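Local coordinates for protein glutathione S-transferase (Bombyx mori, PDB 5ZFG) that metabolises the insecticide diazinon and, as a member of the glutathione S-transferase superfamily, probably acts by joining such compounds to glutathione, at residues S14-Q19 and L163-M168; T169-D174 and S203-I208. All blocks are in the same frame, centred on the assembly; numbering follows the deposited sequence. Where two conformers were deposited one is given.

Contact 1: residues S14-Q19 and L163-M168; sequences SLSVRQ and LINSTM. With EDO (1,2-ethanediol), chain G.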
ATOM      1  N   SER B  14       4.741  -0.026  13.394  1.00  4.45           N
ATOM      2  CA  SER B  14       4.549   0.818  14.573  1.00  6.43           C
ATOM      3  C   SER B  14       5.680   1.838  14.705  1.00  6.44           C
ATOM      4  O   SER B  14       5.429   3.021  14.989  1.00  6.14           O
ATOM      5  CB  SER B  14       4.477  -0.051  15.837  1.00  7.63           C
ATOM      6  OG  SER B  14       3.288  -0.832  15.946  1.00  9.71           O
ATOM      7  N   LEU B  15       6.937   1.385  14.546  1.00  4.78           N
ATOM      8  CA  LEU B  15       8.077   2.286  14.686  1.00  6.03           C
ATOM      9  C   LEU B  15       7.996   3.420  13.685  1.00  7.67           C
ATOM     10  O   LEU B  15       8.301   4.569  14.013  1.00  6.74           O
ATOM     11  CB  LEU B  15       9.398   1.537  14.509  1.00  5.51           C
ATOM     12  CG  LEU B  15       9.574   0.260  15.354  1.00  7.28           C
ATOM     13  CD1 LEU B  15      10.751  -0.558  14.833  1.00  9.67           C
ATOM     14  CD2 LEU B  15       9.797   0.614  16.812  1.00  7.96           C
ATOM     15  N   SER B  16       7.569   3.112  12.458  1.00  4.10           N
ATOM     16  CA  SER B  16       7.526   4.136  11.417  1.00  4.62           C
ATOM     17  C   SER B  16       6.534   5.234  11.774  1.00  6.64           C
ATOM     18  O   SER B  16       6.806   6.422  11.556  1.00  6.64           O
ATOM     19  CB  SER B  16       7.155   3.500  10.075  1.00  4.20           C
ATOM     20  OG  SER B  16       8.112   2.544   9.680  1.00  5.60           O
ATOM     21  N   VAL B  17       5.370   4.852  12.302  1.00  4.48           N
ATOM     22  CA  VAL B  17       4.377   5.851  12.672  1.00  4.92           C
ATOM     23  C   VAL B  17       4.896   6.694  13.834  1.00  6.92           C
ATOM     24  O   VAL B  17       4.739   7.919  13.847  1.00  5.30           O
ATOM     25  CB  VAL B  17       3.022   5.198  13.002  1.00  5.35           C
ATOM     26  CG1 VAL B  17       2.037   6.240  13.554  1.00  5.65           C
ATOM     27  CG2 VAL B  17       2.397   4.526  11.751  1.00  5.56           C
ATOM     28  N   ARG B  18       5.578   6.066  14.790  1.00  8.36           N
ATOM     29  CA  ARG B  18       6.107   6.850  15.909  1.00  7.45           C
ATOM     30  C   ARG B  18       7.157   7.851  15.440  1.00  5.03           C
ATOM     31  O   ARG B  18       7.155   9.003  15.884  1.00  7.61           O
ATOM     32  CB  ARG B  18       6.662   5.918  16.988  1.00  7.78           C
ATOM     33  CG  ARG B  18       5.549   5.170  17.727  1.00  6.95           C
ATOM     34  CD  ARG B  18       6.083   4.056  18.633  1.00  9.16           C
ATOM     35  NE  ARG B  18       7.142   4.597  19.471  1.00 10.10           N
ATOM     36  CZ  ARG B  18       8.216   3.926  19.866  1.00  7.84           C
ATOM     37  NH1 ARG B  18       8.385   2.654  19.542  1.00  7.55           N
ATOM     38  NH2 ARG B  18       9.133   4.542  20.593  1.00  9.93           N
ATOM     39  N   GLN B  19       8.063   7.431  14.553  1.00  5.55           N
ATOM     40  CA  GLN B  19       9.078   8.340  14.028  1.00  9.26           C
ATOM     41  C   GLN B  19       8.439   9.534  13.322  1.00  8.78           C
ATOM     42  O   GLN B  19       8.840  10.682  13.545  1.00  8.40           O
ATOM     43  CB  GLN B  19      10.022   7.590  13.091  1.00  8.98           C
ATOM     44  CG  GLN B  19      10.875   6.559  13.812  1.00  8.45           C
ATOM     45  CD  GLN B  19      11.675   5.755  12.843  1.00 10.65           C
ATOM     46  OE1 GLN B  19      11.141   5.275  11.831  1.00 11.40           O
ATOM     47  NE2 GLN B  19      12.963   5.596  13.123  1.00 12.20           N
ATOM     48  N   LEU B 163      11.120   2.012   5.035  1.00  5.95           N
ATOM     49  CA  LEU B 163      12.285   1.346   4.457  1.00  6.30           C
ATOM     50  C   LEU B 163      13.425   1.259   5.467  1.00  6.80           C
ATOM     51  O   LEU B 163      14.137   0.250   5.518  1.00  9.64           O
ATOM     52  CB  LEU B 163      12.734   2.073   3.189  1.00  7.13           C
ATOM     53  CG  LEU B 163      11.685   2.096   2.051  1.00  4.33           C
ATOM     54  CD1 LEU B 163      12.023   3.149   0.995  1.00  7.04           C
ATOM     55  CD2 LEU B 163      11.593   0.703   1.430  1.00  8.55           C
ATOM     56  N   ILE B 164      13.595   2.298   6.293  1.00  6.00           N
ATOM     57  CA  ILE B 164      14.628   2.250   7.331  1.00  9.38           C
ATOM     58  C   ILE B 164      14.370   1.076   8.266  1.00  5.83           C
ATOM     59  O   ILE B 164      15.259   0.268   8.554  1.00  6.37           O
ATOM     60  CB  ILE B 164      14.680   3.574   8.114  1.00  6.00           C
ATOM     61  CG1 ILE B 164      15.407   4.663   7.305  1.00  8.90           C
ATOM     62  CG2 ILE B 164      15.341   3.319   9.489  1.00  8.82           C
ATOM     63  CD1 ILE B 164      16.900   4.407   7.141  1.00 10.81           C
ATOM     64  N   ASN B 165      13.133   0.952   8.736  1.00  8.63           N
ATOM     65  CA  ASN B 165      12.813  -0.085   9.703  1.00  5.31           C
ATOM     66  C   ASN B 165      12.793  -1.485   9.088  1.00 10.68           C
ATOM     67  O   ASN B 165      13.071  -2.464   9.791  1.00  9.77           O
ATOM     68  CB  ASN B 165      11.496   0.272  10.378  1.00  6.28           C
ATOM     69  CG  ASN B 165      11.653   1.474  11.281  1.00  7.93           C
ATOM     70  OD1 ASN B 165      12.536   1.477  12.150  1.00 10.22           O
ATOM     71  ND2 ASN B 165      10.838   2.501  11.083  1.00  6.70           N
ATOM     72  N   SER B 166      12.483  -1.615   7.796  1.00  5.45           N
ATOM     73  CA  SER B 166      12.701  -2.901   7.136  1.00  7.84           C
ATOM     74  C   SER B 166      14.192  -3.248   7.124  1.00 10.56           C
ATOM     75  O   SER B 166      14.590  -4.369   7.465  1.00  9.87           O
ATOM     76  CB  SER B 166      12.137  -2.865   5.714  1.00  9.00           C
ATOM     77  OG  SER B 166      10.722  -2.686   5.720  1.00 10.22           O
ATOM     78  N   THR B 167      15.032  -2.282   6.736  1.00  8.82           N
ATOM     79  CA  THR B 167      16.476  -2.508   6.660  1.00  8.12           C
ATOM     80  C   THR B 167      17.071  -2.769   8.039  1.00 10.58           C
ATOM     81  O   THR B 167      18.028  -3.544   8.173  1.00 10.80           O
ATOM     82  CB  THR B 167      17.147  -1.292   6.010  1.00 11.21           C
ATOM     83  OG1 THR B 167      16.485  -0.986   4.762  1.00 11.09           O
ATOM     84  CG2 THR B 167      18.631  -1.568   5.752  1.00 10.73           C
ATOM     85  N   MET B 168      16.504  -2.139   9.066  1.00  9.65           N
ATOM     86  CA  MET B 168      16.952  -2.368  10.434  1.00 12.58           C
ATOM     87  C   MET B 168      16.870  -3.842  10.810  1.00 12.25           C
ATOM     88  O   MET B 168      17.724  -4.338  11.558  1.00 12.81           O
ATOM     89  CB  MET B 168      16.131  -1.496  11.395  1.00  8.70           C
ATOM     90  CG  MET B 168      16.368  -1.808  12.891  1.00 11.71           C
ATOM     91  SD  MET B 168      15.351  -3.171  13.503  1.00 10.78           S
ATOM     92  CE  MET B 168      13.769  -2.312  13.575  1.00 10.01           C
TER
HETATM   93  C1  EDO G 301       8.341   7.850  20.490  0.86 18.86           C
HETATM   94  O1  EDO G 301       7.163   7.194  20.988  0.86 11.59           O
HETATM   95  C2  EDO G 301       9.535   7.702  21.436  0.86 14.57           C
HETATM   96  O2  EDO G 301      10.323   8.918  21.445  0.86 23.85           O
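L15 reaches helix 160-172 with its CD1 methyl, which lies 3.7 Å from CE of M168, the two side chains crossing at about a right angle. CB and CD1 of L15 both come against the amide oxygen of N165, covering a polar group with hydrocarbon. One residue on, S16 is the point where the backbones come nearest, its CA 7.0 Å from that of N165. A small hydroxyl suits this spot: set anti to its own carbonyl carbon (chi1 -61°), OG accepts a bond from N165 ND2 at 3.1 Å, while the carbonyl of P12, one turn earlier, takes the hydrogen of the same hydroxyl. R18 faces elsewhere, giving NE to O1 of an ethanediol molecule, probably from the crystallisation liquor. Q19, one turn after S16, has the length to come tip to tip with N165. Its OE1 takes the other hydrogen of N165 ND2 at 2.9 Å; the donor sits well above the carbonyl plane of Q19, and the two amide planes are turned 37° apart. On the far end of the Q19 amide, NE2 is bonded to the carbonyl of L197. Asparagine fits between these partners because both hydrogens of ND2 are used across the contact and OD1 is bonded to the hydroxyl of S201. With both ends of its amide engaged, N165 is held against rotation, and a buried polar group is satisfied where a helix of the thioredoxin-like N-terminal domain meets a helix of the all-helical C-terminal domain.

Contact 2: residues T169-D174 and S203-I208; sequences TLEAID and SAMKEI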
ATOM      1  N   THR B 169      15.882  -4.581  10.277  1.00  8.55           N
ATOM      2  CA  THR B 169      15.782  -5.989  10.638  1.00  9.35           C
ATOM      3  C   THR B 169      16.901  -6.814  10.015  1.00 10.89           C
ATOM      4  O   THR B 169      17.235  -7.878  10.546  1.00 11.02           O
ATOM      5  CB  THR B 169      14.431  -6.586  10.239  1.00 15.82           C
ATOM      6  OG1 THR B 169      14.357  -6.702   8.809  1.00 12.06           O
ATOM      7  CG2 THR B 169      13.265  -5.742  10.774  1.00 11.69           C
ATOM      8  N   LEU B 170      17.490  -6.350   8.910  1.00  9.82           N
ATOM      9  CA  LEU B 170      18.689  -7.003   8.404  1.00 11.21           C
ATOM     10  C   LEU B 170      19.856  -6.780   9.359  1.00 13.33           C
ATOM     11  O   LEU B 170      20.589  -7.722   9.691  1.00 15.85           O
ATOM     12  CB  LEU B 170      19.028  -6.492   7.001  1.00 14.26           C
ATOM     13  CG  LEU B 170      17.996  -6.874   5.932  1.00 14.05           C
ATOM     14  CD1 LEU B 170      18.182  -6.029   4.675  1.00 15.39           C
ATOM     15  CD2 LEU B 170      18.067  -8.371   5.590  1.00 16.92           C
ATOM     16  N   GLU B 171      20.037  -5.543   9.830  1.00 11.51           N
ATOM     17  CA  GLU B 171      21.098  -5.312  10.807  1.00 17.15           C
ATOM     18  C   GLU B 171      20.877  -6.142  12.068  1.00 15.29           C
ATOM     19  O   GLU B 171      21.844  -6.626  12.675  1.00 12.69           O
ATOM     20  CB  GLU B 171      21.215  -3.828  11.169  1.00 16.57           C
ATOM     21  CG  GLU B 171      22.404  -3.572  12.122  1.00 20.22           C
ATOM     22  CD  GLU B 171      22.577  -2.118  12.551  1.00 28.06           C
ATOM     23  OE1 GLU B 171      21.836  -1.229  12.079  1.00 19.24           O
ATOM     24  OE2 GLU B 171      23.478  -1.862  13.382  1.00 23.73           O
ATOM     25  N   ALA B 172      19.618  -6.343  12.459  1.00 10.34           N
ATOM     26  CA  ALA B 172      19.325  -7.079  13.684  1.00 13.00           C
ATOM     27  C   ALA B 172      19.838  -8.507  13.630  1.00 16.19           C
ATOM     28  O   ALA B 172      20.141  -9.090  14.674  1.00 21.89           O
ATOM     29  CB  ALA B 172      17.821  -7.078  13.956  1.00 11.20           C
ATOM     30  N   ILE B 173      19.920  -9.098  12.439  1.00 13.51           N
ATOM     31  CA  ILE B 173      20.416 -10.463  12.296  1.00 15.04           C
ATOM     32  C   ILE B 173      21.846 -10.496  11.752  1.00 15.55           C
ATOM     33  O   ILE B 173      22.319 -11.558  11.328  1.00 16.59           O
ATOM     34  CB  ILE B 173      19.472 -11.315  11.425  1.00 20.26           C
ATOM     35  CG1 ILE B 173      19.453 -10.824   9.973  1.00 16.46           C
ATOM     36  CG2 ILE B 173      18.070 -11.336  12.009  1.00 21.16           C
ATOM     37  CD1 ILE B 173      19.153 -11.939   8.978  1.00 21.00           C
ATOM     38  N   ASP B 174      22.539  -9.354  11.763  1.00 15.45           N
ATOM     39  CA  ASP B 174      23.923  -9.239  11.300  0.56 21.77           C
ATOM     40  C   ASP B 174      24.057  -9.599   9.822  1.00 28.52           C
ATOM     41  O   ASP B 174      25.083 -10.136   9.392  1.00 23.05           O
ATOM     42  CB  ASP B 174      24.874 -10.088  12.154  0.56 21.27           C
ATOM     43  CG  ASP B 174      26.323  -9.657  12.020  0.56 22.09           C
ATOM     44  OD1 ASP B 174      26.603  -8.448  12.142  0.56 28.67           O
ATOM     45  OD2 ASP B 174      27.182 -10.531  11.793  0.56 27.02           O
ATOM     46  N   SER B 203      15.897   0.802  19.683  1.00 10.64           N
ATOM     47  CA  SER B 203      15.281   0.102  20.807  0.54 13.94           C
ATOM     48  C   SER B 203      14.601  -1.182  20.347  1.00 16.68           C
ATOM     49  O   SER B 203      14.689  -2.219  21.016  1.00 13.57           O
ATOM     50  CB  SER B 203      14.287   1.027  21.509  0.54 15.08           C
ATOM     51  OG  SER B 203      13.574   0.345  22.521  0.54 16.17           O
ATOM     52  N   ALA B 204      13.915  -1.132  19.200  1.00 11.98           N
ATOM     53  CA  ALA B 204      13.325  -2.348  18.648  1.00 10.81           C
ATOM     54  C   ALA B 204      14.403  -3.320  18.180  1.00 11.25           C
ATOM     55  O   ALA B 204      14.269  -4.532  18.375  1.00 13.84           O
ATOM     56  CB  ALA B 204      12.393  -2.008  17.484  1.00 10.86           C
ATOM     57  N   MET B 205      15.464  -2.809  17.538  1.00 11.40           N
ATOM     58  CA  MET B 205      16.519  -3.688  17.035  1.00 11.17           C
ATOM     59  C   MET B 205      17.094  -4.538  18.155  1.00 15.99           C
ATOM     60  O   MET B 205      17.316  -5.744  17.977  1.00 17.62           O
ATOM     61  CB  MET B 205      17.632  -2.881  16.360  1.00 11.66           C
ATOM     62  CG  MET B 205      18.707  -3.761  15.676  1.00  9.93           C
ATOM     63  SD  MET B 205      19.924  -2.757  14.789  1.00 18.79           S
ATOM     64  CE  MET B 205      20.939  -2.179  16.160  1.00 22.30           C
ATOM     65  N   LYS B 206      17.324  -3.930  19.328  1.00 16.50           N
ATOM     66  CA  LYS B 206      17.852  -4.697  20.454  1.00 21.63           C
ATOM     67  C   LYS B 206      16.863  -5.757  20.924  1.00 21.99           C
ATOM     68  O   LYS B 206      17.278  -6.834  21.372  1.00 21.48           O
ATOM     69  CB  LYS B 206      18.226  -3.766  21.609  1.00 18.92           C
ATOM     70  CG  LYS B 206      19.332  -2.757  21.297  1.00 25.39           C
ATOM     71  CD  LYS B 206      20.669  -3.426  20.943  1.00 35.23           C
ATOM     72  CE  LYS B 206      21.066  -4.528  21.934  1.00 40.31           C
ATOM     73  NZ  LYS B 206      21.036  -4.078  23.360  1.00 40.71           N
ATOM     74  N   GLU B 207      15.557  -5.487  20.824  1.00 18.63           N
ATOM     75  CA  GLU B 207      14.574  -6.517  21.151  1.00 24.88           C
ATOM     76  C   GLU B 207      14.604  -7.642  20.127  1.00 22.52           C
ATOM     77  O   GLU B 207      14.628  -8.824  20.485  1.00 31.18           O
ATOM     78  CB  GLU B 207      13.172  -5.912  21.233  1.00 26.12           C
ATOM     79  CG  GLU B 207      12.941  -5.079  22.466  1.00 21.88           C
ATOM     80  CD  GLU B 207      11.490  -4.648  22.615  1.00 27.14           C
ATOM     81  OE1 GLU B 207      10.616  -5.256  21.966  1.00 25.05           O
ATOM     82  OE2 GLU B 207      11.231  -3.700  23.385  1.00 35.06           O
ATOM     83  N   ILE B 208      14.601  -7.288  18.841  1.00 20.54           N
ATOM     84  CA  ILE B 208      14.656  -8.282  17.777  1.00 21.31           C
ATOM     85  C   ILE B 208      15.941  -9.098  17.864  1.00 30.25           C
ATOM     86  O   ILE B 208      15.957 -10.287  17.520  1.00 33.10           O
ATOM     87  CB  ILE B 208      14.493  -7.575  16.418  1.00 23.24           C
ATOM     88  CG1 ILE B 208      13.101  -6.943  16.346  1.00 16.69           C
ATOM     89  CG2 ILE B 208      14.726  -8.537  15.243  1.00 21.26           C
ATOM     90  CD1 ILE B 208      12.912  -5.996  15.188  1.00 17.07           C
TER
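E171 and M205 lay their side chains across each other at about a right angle, the flexible thioether passing the stem and carboxylate of the acid. E171 is fully extended, with CG anti to the backbone N (chi1 -176°), and its CD lies 3.5 Å from SD of M205. The methionine also starts out extended but bends at its last torsion (chi3 78°), which carries CE to 3.8 Å from OE2 of E171. An unbranched, polarisable side chain suits this place, since it can follow both apolar stem and charged end. The carboxylate itself is held from helix 181-193: OE1 of E171 accepts from the hydroxyl of Y187 and forms a salt bridge with K191. An alanine here would probably leave K191 without its charged mate and Y187 without its acceptor, and take from M205 SD the contacts it has with CG and the carboxylate.

Beside this pair, A172 directs its methyl toward the other helix. CB packs against CG of M205 at 3.8 Å and against the CG2 branch of I208 at 3.7 Å. So small a residue lets the backbones come close, with CA of A172 only 5.5 Å from CA of M205. T169 adds a looser touch from CG2 to CD1 of I208. A Schellman motif closes this helix: D174, at positive phi, gives its N to the carbonyl of E171 at 3.0 Å, and F175 N returns to L170 O. The contact thus joins two helix ends within the all-helical C-terminal domain of the glutathione S-transferase fold.

In the fold
Contacts 1 and 2 follow one another along helix 160-172, their centres about 12 Å apart. Contact 1 lies deep, about 3 Å from the centre of the chain, whereas contact 2 is about 14 Å from it and only partly buried. The two meet directly: CD1 of L15 packs 3.4 Å from CB of A204, and SD of M168 lies 3.7 Å from CB of M205. Helix 195-208 therefore packs beside both helices of contact 1. Contact 1 bridges the two domains, while contact 2 belongs to the C-terminal one alone.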